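Local coordinates for protein hypothetical aldose 1-epimerase (Klebsiella pneumoniae subsp. pneumoniae MGH 78578, PDB 3TY1) that probably binds carbohydrate, as expected of a galactose mutarotase-like beta-supersandwich protein, and is a putative aldose 1-epimerase whose reaction remains unproven, at residues D57-I61 with R73-F77; I96-S100 with I132-K138; N188-D194 with F345-L351. Numbering follows the deposited sequence.

Contact 1. Residues D57-I61 with R73-F77; sequences DGLTI and RIEGF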
loop_
_atom_site.group_PDB
_atom_site.type_symbol
_atom_site.label_atom_id
_atom_site.label_comp_id
_atom_site.label_asym_id
_atom_site.label_seq_id
_atom_site.Cartn_x
_atom_site.Cartn_y
_atom_site.Cartn_z
ATOM N N ASP A 57 18.292 15.365 31.756
ATOM C CA ASP A 57 19.718 15.644 31.700
ATOM C C ASP A 57 20.500 14.545 30.952
ATOM O O ASP A 57 21.580 14.180 31.368
ATOM C CB ASP A 57 20.219 15.724 33.169
ATOM C CG ASP A 57 19.790 14.498 34.004
ATOM O OD1 ASP A 57 19.366 13.493 33.404
ATOM O OD2 ASP A 57 19.841 14.527 35.245
ATOM N N GLY A 58 19.933 13.975 29.904
ATOM C CA GLY A 58 20.572 12.886 29.202
ATOM C C GLY A 58 20.204 12.938 27.754
ATOM O O GLY A 58 20.087 14.020 27.204
ATOM N N LEU A 59 19.999 11.766 27.166
ATOM C CA LEU A 59 19.622 11.662 25.775
ATOM C C LEU A 59 18.107 11.565 25.642
ATOM O O LEU A 59 17.453 10.795 26.370
ATOM C CB LEU A 59 20.245 10.440 25.133
ATOM C CG LEU A 59 21.771 10.338 25.023
ATOM C CD1 LEU A 59 22.159 9.036 24.276
ATOM C CD2 LEU A 59 22.297 11.601 24.310
ATOM N N THR A 60 17.572 12.268 24.652
ATOM C CA THR A 60 16.186 12.102 24.272
ATOM C C THR A 60 16.224 11.262 22.999
ATOM O O THR A 60 16.865 11.633 21.996
ATOM C CB THR A 60 15.432 13.433 24.116
ATOM O OG1 THR A 60 15.297 14.013 25.410
ATOM C CG2 THR A 60 13.983 13.179 23.542
ATOM N N ILE A 61 15.620 10.080 23.070
ATOM C CA ILE A 61 15.753 9.099 22.012
ATOM C C ILE A 61 14.398 8.783 21.423
ATOM O O ILE A 61 13.484 8.329 22.164
ATOM C CB ILE A 61 16.340 7.769 22.579
ATOM C CG1 ILE A 61 17.730 8.016 23.211
ATOM C CG2 ILE A 61 16.349 6.675 21.461
ATOM C CD1 ILE A 61 18.316 6.759 23.991
ATOM N N ARG A 73 15.912 10.053 15.878
ATOM C CA ARG A 73 16.720 11.156 16.377
ATOM C C ARG A 73 17.163 10.901 17.810
ATOM O O ARG A 73 16.468 10.261 18.610
ATOM C CB ARG A 73 15.946 12.483 16.272
ATOM C CG ARG A 73 16.701 13.724 16.704
ATOM C CD ARG A 73 15.771 14.980 16.566
ATOM N NE ARG A 73 15.633 15.391 15.172
ATOM C CZ ARG A 73 14.779 16.316 14.722
ATOM N NH1 ARG A 73 13.934 16.934 15.542
ATOM N NH2 ARG A 73 14.777 16.615 13.437
ATOM N N ILE A 74 18.391 11.352 18.090
ATOM C CA ILE A 74 19.000 11.277 19.424
ATOM C C ILE A 74 19.458 12.694 19.740
ATOM O O ILE A 74 20.186 13.255 18.946
ATOM C CB ILE A 74 20.200 10.366 19.463
ATOM C CG1 ILE A 74 19.955 8.990 18.792
ATOM C CG2 ILE A 74 20.699 10.226 20.923
ATOM C CD1 ILE A 74 18.982 8.131 19.537
ATOM N N GLU A 75 18.994 13.290 20.849
ATOM C CA GLU A 75 19.304 14.672 21.201
ATOM C C GLU A 75 19.744 14.745 22.654
ATOM O O GLU A 75 19.111 14.160 23.532
ATOM C CB GLU A 75 18.085 15.634 21.065
ATOM C CG GLU A 75 17.311 15.606 19.733
ATOM C CD GLU A 75 15.804 16.095 19.813
ATOM O OE1 GLU A 75 14.866 15.359 20.308
ATOM O OE2 GLU A 75 15.549 17.214 19.302
ATOM N N GLY A 76 20.784 15.532 22.912
ATOM C CA GLY A 76 21.232 15.777 24.267
ATOM C C GLY A 76 22.595 16.428 24.302
ATOM O O GLY A 76 23.298 16.503 23.281
ATOM N N PHE A 77 22.951 16.915 25.478
ATOM C CA PHE A 77 24.257 17.503 25.729
ATOM C C PHE A 77 24.657 18.599 24.724
ATOM O O PHE A 77 25.831 18.717 24.383
ATOM C CB PHE A 77 25.300 16.382 25.784
ATOM C CG PHE A 77 24.982 15.315 26.812
ATOM C CD1 PHE A 77 25.341 15.495 28.151
ATOM C CD2 PHE A 77 24.287 14.149 26.451
ATOM C CE1 PHE A 77 25.066 14.507 29.110
ATOM C CE2 PHE A 77 23.979 13.163 27.409
ATOM C CZ PHE A 77 24.378 13.349 28.751
HETATM O O HOH W 1 21.262 16.406 27.800
HETATM O O HOH W 2 17.828 15.338 25.954
HETATM O O HOH W 3 14.896 12.502 20.067
#
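A beta hairpin seen at its open end makes up this contact: the start of strand 60-64 lies antiparallel to the end of strand 70-76 in a six-stranded antiparallel sheet of the supersandwich. As in any antiparallel pairing, the backbone sets the register. Thr60 and Glu75 form a hydrogen-bonded pair, with Thr60 N donating to Glu75 O (2.7 Å) and Glu75 N returning a bond to Thr60 O (2.9 Å), while Ile61 and Ile74 follow as a non-hydrogen-bonded pair with CA atoms 4.7 Å apart. The two sides of the hairpin differ in chemistry. Ile61 CG2 meets Ile74 CD1 at 3.6 Å and Leu59 CD1 meets Ile74 CG2 at 3.8 Å, and these three side chains all pack on Phe190 of strand 189-198, so this face closes onto the large sheet of the sandwich. The face of Thr60 and Glu75 is wetter; a water oxygen there lies 2.9 Å from both Thr60 O and Glu75 OE1, bridging the strands. Toward the open end the chains part beyond direct backbone bonding. Gly76 suits this point because a CB would lie only 2.5 Å from Gly58 O. Phe77, with positive phi, turns out of the strand; its ring meets Leu59 CD2 near the ring plane, CE2 being 3.9 Å from that methyl, and also stacks with His353. Water takes over from the missing backbone bonds: one molecule spans the gap, giving a hydrogen bond to Gly58 O (2.7 Å) and accepting one from Phe77 N (2.9 Å).

Contact 2. Residues I96-S100 with I132-K138; sequences INLES and IYTLHGK. With SO4 (sulfate ion), chain L.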
loop_
_atom_site.group_PDB
_atom_site.type_symbol
_atom_site.label_atom_id
_atom_site.label_comp_id
_atom_site.label_asym_id
_atom_site.label_seq_id
_atom_site.Cartn_x
_atom_site.Cartn_y
_atom_site.Cartn_z
ATOM N N ILE A 96 3.961 3.652 1.144
ATOM C CA ILE A 96 5.209 3.566 0.363
ATOM C C ILE A 96 5.101 2.343 -0.493
ATOM O O ILE A 96 4.707 1.295 0.023
ATOM C CB ILE A 96 6.458 3.415 1.276
ATOM C CG1 ILE A 96 6.665 4.697 2.092
ATOM C CG2 ILE A 96 7.736 3.050 0.431
ATOM C CD1 ILE A 96 8.012 4.843 2.667
ATOM N N ASN A 97 5.446 2.462 -1.781
ATOM C CA ASN A 97 5.588 1.308 -2.671
ATOM C C ASN A 97 7.094 1.172 -2.916
ATOM O O ASN A 97 7.668 1.955 -3.669
ATOM C CB ASN A 97 4.829 1.506 -3.999
ATOM C CG ASN A 97 4.975 0.323 -4.921
ATOM O OD1 ASN A 97 5.824 -0.549 -4.705
ATOM N ND2 ASN A 97 4.116 0.243 -5.936
ATOM N N LEU A 98 7.723 0.218 -2.246
ATOM C CA LEU A 98 9.184 0.018 -2.321
ATOM C C LEU A 98 9.689 -0.303 -3.733
ATOM O O LEU A 98 10.840 0.052 -4.086
ATOM C CB LEU A 98 9.657 -1.048 -1.293
ATOM C CG LEU A 98 9.472 -0.738 0.201
ATOM C CD1 LEU A 98 9.728 -2.041 1.065
ATOM C CD2 LEU A 98 10.366 0.425 0.678
ATOM N N GLU A 99 8.817 -0.908 -4.546
ATOM C CA GLU A 99 9.149 -1.241 -5.929
ATOM C C GLU A 99 9.097 -0.025 -6.862
ATOM O O GLU A 99 9.677 -0.061 -7.954
ATOM C CB GLU A 99 8.228 -2.359 -6.463
ATOM C CG GLU A 99 8.573 -3.782 -5.961
ATOM C CD GLU A 99 8.165 -4.057 -4.532
ATOM O OE1 GLU A 99 7.304 -3.317 -3.972
ATOM O OE2 GLU A 99 8.705 -5.037 -3.977
ATOM N N SER A 100 8.421 1.040 -6.446
ATOM C CA SER A 100 8.293 2.210 -7.299
ATOM C C SER A 100 9.662 2.921 -7.524
ATOM O O SER A 100 10.664 2.670 -6.830
ATOM C CB SER A 100 7.211 3.172 -6.757
ATOM O OG SER A 100 7.665 3.790 -5.600
ATOM N N ILE A 132 12.230 -7.713 -8.291
ATOM C CA ILE A 132 12.911 -6.485 -7.893
ATOM C C ILE A 132 13.334 -6.624 -6.445
ATOM O O ILE A 132 12.495 -6.772 -5.575
ATOM C CB ILE A 132 12.020 -5.256 -8.035
ATOM C CG1 ILE A 132 11.557 -5.066 -9.485
ATOM C CG2 ILE A 132 12.786 -3.998 -7.597
ATOM C CD1 ILE A 132 10.433 -4.002 -9.649
ATOM N N TYR A 133 14.632 -6.555 -6.197
ATOM C CA TYR A 133 15.169 -6.442 -4.858
ATOM C C TYR A 133 15.248 -4.969 -4.593
ATOM O O TYR A 133 16.061 -4.289 -5.188
ATOM C CB TYR A 133 16.565 -7.056 -4.794
ATOM C CG TYR A 133 16.530 -8.558 -4.841
ATOM C CD1 TYR A 133 16.352 -9.292 -3.681
ATOM C CD2 TYR A 133 16.669 -9.240 -6.055
ATOM C CE1 TYR A 133 16.314 -10.676 -3.702
ATOM C CE2 TYR A 133 16.643 -10.624 -6.102
ATOM C CZ TYR A 133 16.459 -11.338 -4.926
ATOM O OH TYR A 133 16.428 -12.695 -4.961
ATOM N N THR A 134 14.400 -4.484 -3.699
ATOM C CA THR A 134 14.241 -3.065 -3.460
ATOM C C THR A 134 15.303 -2.528 -2.502
ATOM O O THR A 134 15.854 -3.269 -1.695
ATOM C CB THR A 134 12.826 -2.778 -2.964
ATOM O OG1 THR A 134 12.581 -3.549 -1.779
ATOM C CG2 THR A 134 11.802 -3.163 -4.067
ATOM N N LEU A 135 15.566 -1.228 -2.614
ATOM C CA LEU A 135 16.603 -0.554 -1.857
ATOM C C LEU A 135 16.548 -0.835 -0.352
ATOM O O LEU A 135 15.591 -0.446 0.348
ATOM C CB LEU A 135 16.520 0.976 -2.067
ATOM C CG LEU A 135 17.530 1.846 -1.297
ATOM C CD1 LEU A 135 18.987 1.495 -1.639
ATOM C CD2 LEU A 135 17.285 3.329 -1.626
ATOM N N HIS A 136 17.590 -1.469 0.143
ATOM C CA HIS A 136 17.803 -1.657 1.595
ATOM C C HIS A 136 16.819 -2.540 2.323
ATOM O O HIS A 136 16.678 -2.437 3.547
ATOM C CB HIS A 136 17.972 -0.284 2.318
ATOM C CG HIS A 136 19.250 0.395 1.968
ATOM N ND1 HIS A 136 20.418 -0.306 1.769
ATOM C CD2 HIS A 136 19.568 1.711 1.822
ATOM C CE1 HIS A 136 21.395 0.535 1.493
ATOM N NE2 HIS A 136 20.913 1.765 1.528
ATOM N N GLY A 137 16.179 -3.444 1.602
ATOM C CA GLY A 137 15.348 -4.446 2.227
ATOM C C GLY A 137 14.076 -3.918 2.859
ATOM O O GLY A 137 13.578 -2.794 2.533
ATOM N N LYS A 138 13.540 -4.726 3.759
ATOM C CA LYS A 138 12.191 -4.478 4.312
ATOM C C LYS A 138 12.071 -4.153 5.779
ATOM O O LYS A 138 11.011 -3.642 6.173
ATOM C CB LYS A 138 11.246 -5.653 3.970
ATOM C CG LYS A 138 10.868 -5.690 2.468
ATOM C CD LYS A 138 9.733 -6.673 2.169
ATOM C CE LYS A 138 8.327 -6.113 2.525
ATOM N NZ LYS A 138 7.238 -7.161 2.410
HETATM S S SO4 L . 22.014 5.314 0.497
HETATM O O1 SO4 L . 21.333 6.541 0.921
HETATM O O2 SO4 L . 23.476 5.536 0.424
HETATM O O3 SO4 L . 21.743 4.218 1.431
HETATM O O4 SO4 L . 21.498 4.938 -0.820
HETATM O O HOH W 4 9.952 -7.054 -5.185
HETATM O O HOH W 5 10.203 -5.062 -1.545
#
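Two turns meet here beside a sulfate-occupied site, near the subunit interfaces. A type I turn from Asn97 to Ser100, in the loop leading into helix 100-103, packs against the end of strand 131-133 and the type II turn from Thr134 to Gly137. The first turn is braced internally: Ser100 N and Ser100 OG both bond to Asn97 O, at 3.0 and 2.7 Å, and Asn97 OD1 weakly caps Glu99 N at 3.0 Å. In the second, a weak Gly137 N to Thr134 O bond (3.3 Å) closes the turn, with His136 at the positive-phi i+2 position; Gly137 also has positive phi, which suits glycine. No direct hydrogen bond joins the segments. Leu98 O lies 3.4 Å from Thr134 CG2, Leu98 CD1 reaches Lys138 CG at 4.1 Å, and Glu99 CG touches Ile132 CD1 at 4.1 Å. Polar contact is relayed by water through one carboxylate oxygen: one water links Glu99 OE2 (2.7 Å) to Ile132 O (2.6 Å), and a second links Glu99 OE2 (2.9 Å) to Thr134 OG1 (2.8 Å). Lys138 NZ forms a salt bridge with Glu108 of the third subunit, while Asn97 and Glu99 pack on their counterparts in the second. On the turn, His136 NE2 donates to sulfate O3 at 2.6 Å; His211 also binds this ion, which probably came from the crystallisation liquor, and Trp106 meets the His136 ring edge-to-face. Two histidines holding an anion are consistent with the sugar-binding cleft of galactose mutarotase-like proteins, although no substrate is bound here.

Contact 3. Residues N188-D194 with F345-L351; sequences NSFSLHD and FDLTYTL. With SO4 (sulfate ion), chain H.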
loop_
_atom_site.group_PDB
_atom_site.type_symbol
_atom_site.label_atom_id
_atom_site.label_comp_id
_atom_site.label_asym_id
_atom_site.label_seq_id
_atom_site.Cartn_x
_atom_site.Cartn_y
_atom_site.Cartn_z
ATOM N N ASN A 188 25.387 9.370 28.198
ATOM C CA ASN A 188 25.564 9.912 26.850
ATOM C C ASN A 188 25.671 8.782 25.800
ATOM O O ASN A 188 26.027 9.055 24.663
ATOM C CB ASN A 188 26.816 10.841 26.758
ATOM C CG ASN A 188 28.114 10.105 26.967
ATOM O OD1 ASN A 188 28.124 9.052 27.622
ATOM N ND2 ASN A 188 29.240 10.653 26.436
ATOM N N SER A 189 25.426 7.526 26.183
ATOM C CA SER A 189 25.447 6.442 25.234
ATOM C C SER A 189 24.204 5.585 25.319
ATOM O O SER A 189 23.499 5.581 26.330
ATOM C CB SER A 189 26.672 5.546 25.437
ATOM O OG SER A 189 26.541 4.829 26.642
ATOM N N PHE A 190 23.933 4.858 24.239
ATOM C CA PHE A 190 22.880 3.842 24.234
ATOM C C PHE A 190 23.446 2.657 23.463
ATOM O O PHE A 190 24.435 2.810 22.770
ATOM C CB PHE A 190 21.563 4.323 23.622
ATOM C CG PHE A 190 21.626 4.660 22.172
ATOM C CD1 PHE A 190 21.863 5.986 21.753
ATOM C CD2 PHE A 190 21.403 3.682 21.215
ATOM C CE1 PHE A 190 21.909 6.295 20.413
ATOM C CE2 PHE A 190 21.451 3.989 19.876
ATOM C CZ PHE A 190 21.669 5.290 19.475
ATOM N N SER A 191 22.841 1.484 23.617
ATOM C CA SER A 191 23.340 0.319 22.900
ATOM C C SER A 191 22.185 -0.405 22.236
ATOM O O SER A 191 21.037 -0.286 22.667
ATOM C CB SER A 191 24.110 -0.608 23.843
ATOM O OG SER A 191 23.250 -1.087 24.856
ATOM N N LEU A 192 22.509 -1.115 21.158
ATOM C CA LEU A 192 21.598 -2.011 20.478
ATOM C C LEU A 192 22.113 -3.425 20.704
ATOM O O LEU A 192 23.314 -3.661 20.615
ATOM C CB LEU A 192 21.597 -1.736 18.967
ATOM C CG LEU A 192 21.206 -0.325 18.545
ATOM C CD1 LEU A 192 21.176 -0.244 16.987
ATOM C CD2 LEU A 192 19.842 0.021 19.152
ATOM N N HIS A 193 21.191 -4.347 20.937
ATOM C CA HIS A 193 21.439 -5.765 21.089
ATOM C C HIS A 193 20.343 -6.480 20.358
ATOM O O HIS A 193 19.398 -6.966 20.956
ATOM C CB HIS A 193 21.487 -6.140 22.562
ATOM C CG HIS A 193 22.623 -5.493 23.275
ATOM N ND1 HIS A 193 23.927 -5.921 23.129
ATOM C CD2 HIS A 193 22.671 -4.396 24.065
ATOM C CE1 HIS A 193 24.720 -5.140 23.841
ATOM N NE2 HIS A 193 23.982 -4.219 24.433
ATOM N N ASP A 194 20.445 -6.483 19.033
ATOM C CA ASP A 194 19.459 -7.109 18.190
ATOM C C ASP A 194 19.806 -8.586 18.029
ATOM O O ASP A 194 20.994 -8.958 18.032
ATOM C CB ASP A 194 19.381 -6.449 16.781
ATOM C CG ASP A 194 19.118 -4.959 16.823
ATOM O OD1 ASP A 194 18.528 -4.437 17.819
ATOM O OD2 ASP A 194 19.534 -4.285 15.844
ATOM N N PHE A 345 23.703 -8.804 17.030
ATOM C CA PHE A 345 24.250 -7.521 16.594
ATOM C C PHE A 345 24.290 -6.596 17.823
ATOM O O PHE A 345 23.253 -6.136 18.307
ATOM C CB PHE A 345 23.413 -6.961 15.424
ATOM C CG PHE A 345 23.319 -7.941 14.273
ATOM C CD1 PHE A 345 24.362 -8.078 13.375
ATOM C CD2 PHE A 345 22.217 -8.781 14.146
ATOM C CE1 PHE A 345 24.315 -9.035 12.351
ATOM C CE2 PHE A 345 22.145 -9.730 13.110
ATOM C CZ PHE A 345 23.202 -9.855 12.220
ATOM N N ASP A 346 25.504 -6.369 18.329
ATOM C CA ASP A 346 25.772 -5.574 19.533
ATOM C C ASP A 346 26.530 -4.310 19.099
ATOM O O ASP A 346 27.631 -4.410 18.528
ATOM C CB ASP A 346 26.616 -6.394 20.506
ATOM C CG ASP A 346 25.969 -7.696 20.870
ATOM O OD1 ASP A 346 24.787 -7.682 21.308
ATOM O OD2 ASP A 346 26.645 -8.753 20.693
ATOM N N LEU A 347 25.903 -3.149 19.294
ATOM C CA LEU A 347 26.491 -1.859 18.938
ATOM C C LEU A 347 26.316 -0.874 20.072
ATOM O O LEU A 347 25.288 -0.890 20.749
ATOM C CB LEU A 347 25.879 -1.276 17.650
ATOM C CG LEU A 347 25.999 -2.060 16.339
ATOM C CD1 LEU A 347 24.839 -3.035 16.219
ATOM C CD2 LEU A 347 26.018 -1.073 15.157
ATOM N N THR A 348 27.313 -0.030 20.290
ATOM C CA THR A 348 27.192 1.066 21.264
ATOM C C THR A 348 27.431 2.385 20.544
ATOM O O THR A 348 28.453 2.562 19.875
ATOM C CB THR A 348 28.191 0.898 22.429
ATOM O OG1 THR A 348 27.978 -0.386 23.020
ATOM C CG2 THR A 348 27.964 1.953 23.465
ATOM N N TYR A 349 26.484 3.287 20.688
ATOM C CA TYR A 349 26.501 4.637 20.124
ATOM C C TYR A 349 26.710 5.638 21.251
ATOM O O TYR A 349 26.004 5.592 22.286
ATOM C CB TYR A 349 25.156 4.932 19.466
ATOM C CG TYR A 349 24.858 4.160 18.223
ATOM C CD1 TYR A 349 24.498 2.796 18.267
ATOM C CD2 TYR A 349 24.944 4.772 16.980
ATOM C CE1 TYR A 349 24.234 2.077 17.086
ATOM C CE2 TYR A 349 24.674 4.066 15.789
ATOM C CZ TYR A 349 24.328 2.716 15.862
ATOM O OH TYR A 349 24.061 2.043 14.689
ATOM N N THR A 350 27.714 6.502 21.100
ATOM C CA THR A 350 28.029 7.449 22.132
ATOM C C THR A 350 28.015 8.855 21.549
ATOM O O THR A 350 28.684 9.140 20.537
ATOM C CB THR A 350 29.405 7.181 22.765
ATOM O OG1 THR A 350 29.505 5.804 23.171
ATOM C CG2 THR A 350 29.650 8.115 23.971
ATOM N N LEU A 351 27.303 9.739 22.219
ATOM C CA LEU A 351 27.278 11.147 21.866
ATOM C C LEU A 351 28.429 11.816 22.655
ATOM O O LEU A 351 28.412 11.934 23.896
ATOM C CB LEU A 351 25.907 11.765 22.179
ATOM C CG LEU A 351 25.663 13.157 21.541
ATOM C CD1 LEU A 351 25.772 13.036 20.024
ATOM C CD2 LEU A 351 24.311 13.736 21.926
HETATM S S SO4 H . 25.281 -2.850 27.407
HETATM O O1 SO4 H . 25.884 -1.641 27.978
HETATM O O2 SO4 H . 25.872 -4.066 27.955
HETATM O O3 SO4 H . 23.857 -2.853 27.724
HETATM O O4 SO4 H . 25.501 -2.866 25.955
HETATM O O HOH W 6 22.408 -9.002 20.620
#
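His193 ND1 donates to Asp346 OD1 at 2.7 Å, a short histidine-carboxylate hydrogen bond between the neighbouring strands 189-198 and 342-352 of the large antiparallel sheet of the supersandwich. The other ring nitrogen, His193 NE2, gives a hydrogen bond to sulfate O4 at 2.5 Å, and a water donates to Asp346 OD1 (2.8 Å) and to Asp194 O (2.9 Å). Regular backbone bonding underlies these side-chain links. Phe190 pairs with Tyr349, Leu192 with Leu347 and Asp194 with Phe345, each pair exchanging two bonds; the shortest of the six is Leu192 N to Leu347 O at 2.8 Å. Beyond the start of strand 189-198 the pairing is extended by Leu351 N to Asn188 O (2.8 Å) and by the Asn188 side chain, whose ND2 donates to Leu351 O at 3.0 Å. The strand axes come within 4.6 Å and run at 168°, close to ideally antiparallel. Alternation then sorts the side chains. Phe190, Leu192, Leu347 and Tyr349 share the inner face, where Leu192 CD1 lies 3.8 Å from Tyr349 CE1. The Phe190 and Tyr349 planes are only 4° apart but slid so far that the rings barely overlap; Tyr349 CB instead sits over the Phe190 face, 3.8 Å from its centroid, in a CH-pi contact. Asp194, on the same side, is held by a salt bridge to Arg116 and a hydrogen bond to Tyr210. The chemistry thus implies a two-faced sheet: an apolar side turned into the sandwich, with its buried charge compensated, and a hydrophilic side of Ser, Thr, His and Asp able to bind an anion.

In the fold
The three contacts illustrate how position in a sandwich dictates chemistry. Contact 3 lies deepest, its centre about 10 Å from the centre of the chain, and joins segments 151 residues apart through dense backbone bonding. Contact 1 is a local hairpin in the opposing sheet, with fewer direct bonds and more bridging water. These two touch: Ile74 CD1 packs on Phe190 CE1 at 3.6 Å and Leu59 CD2 on Leu351 CD2 at 3.8 Å, forming part of the apolar filling between sheets. Contact 2 shares no element with either and lies across the chain centre from contact 1, their centres 31 Å apart. Partly buried at subunit interfaces, it joins turns by side-chain packing and bridging water.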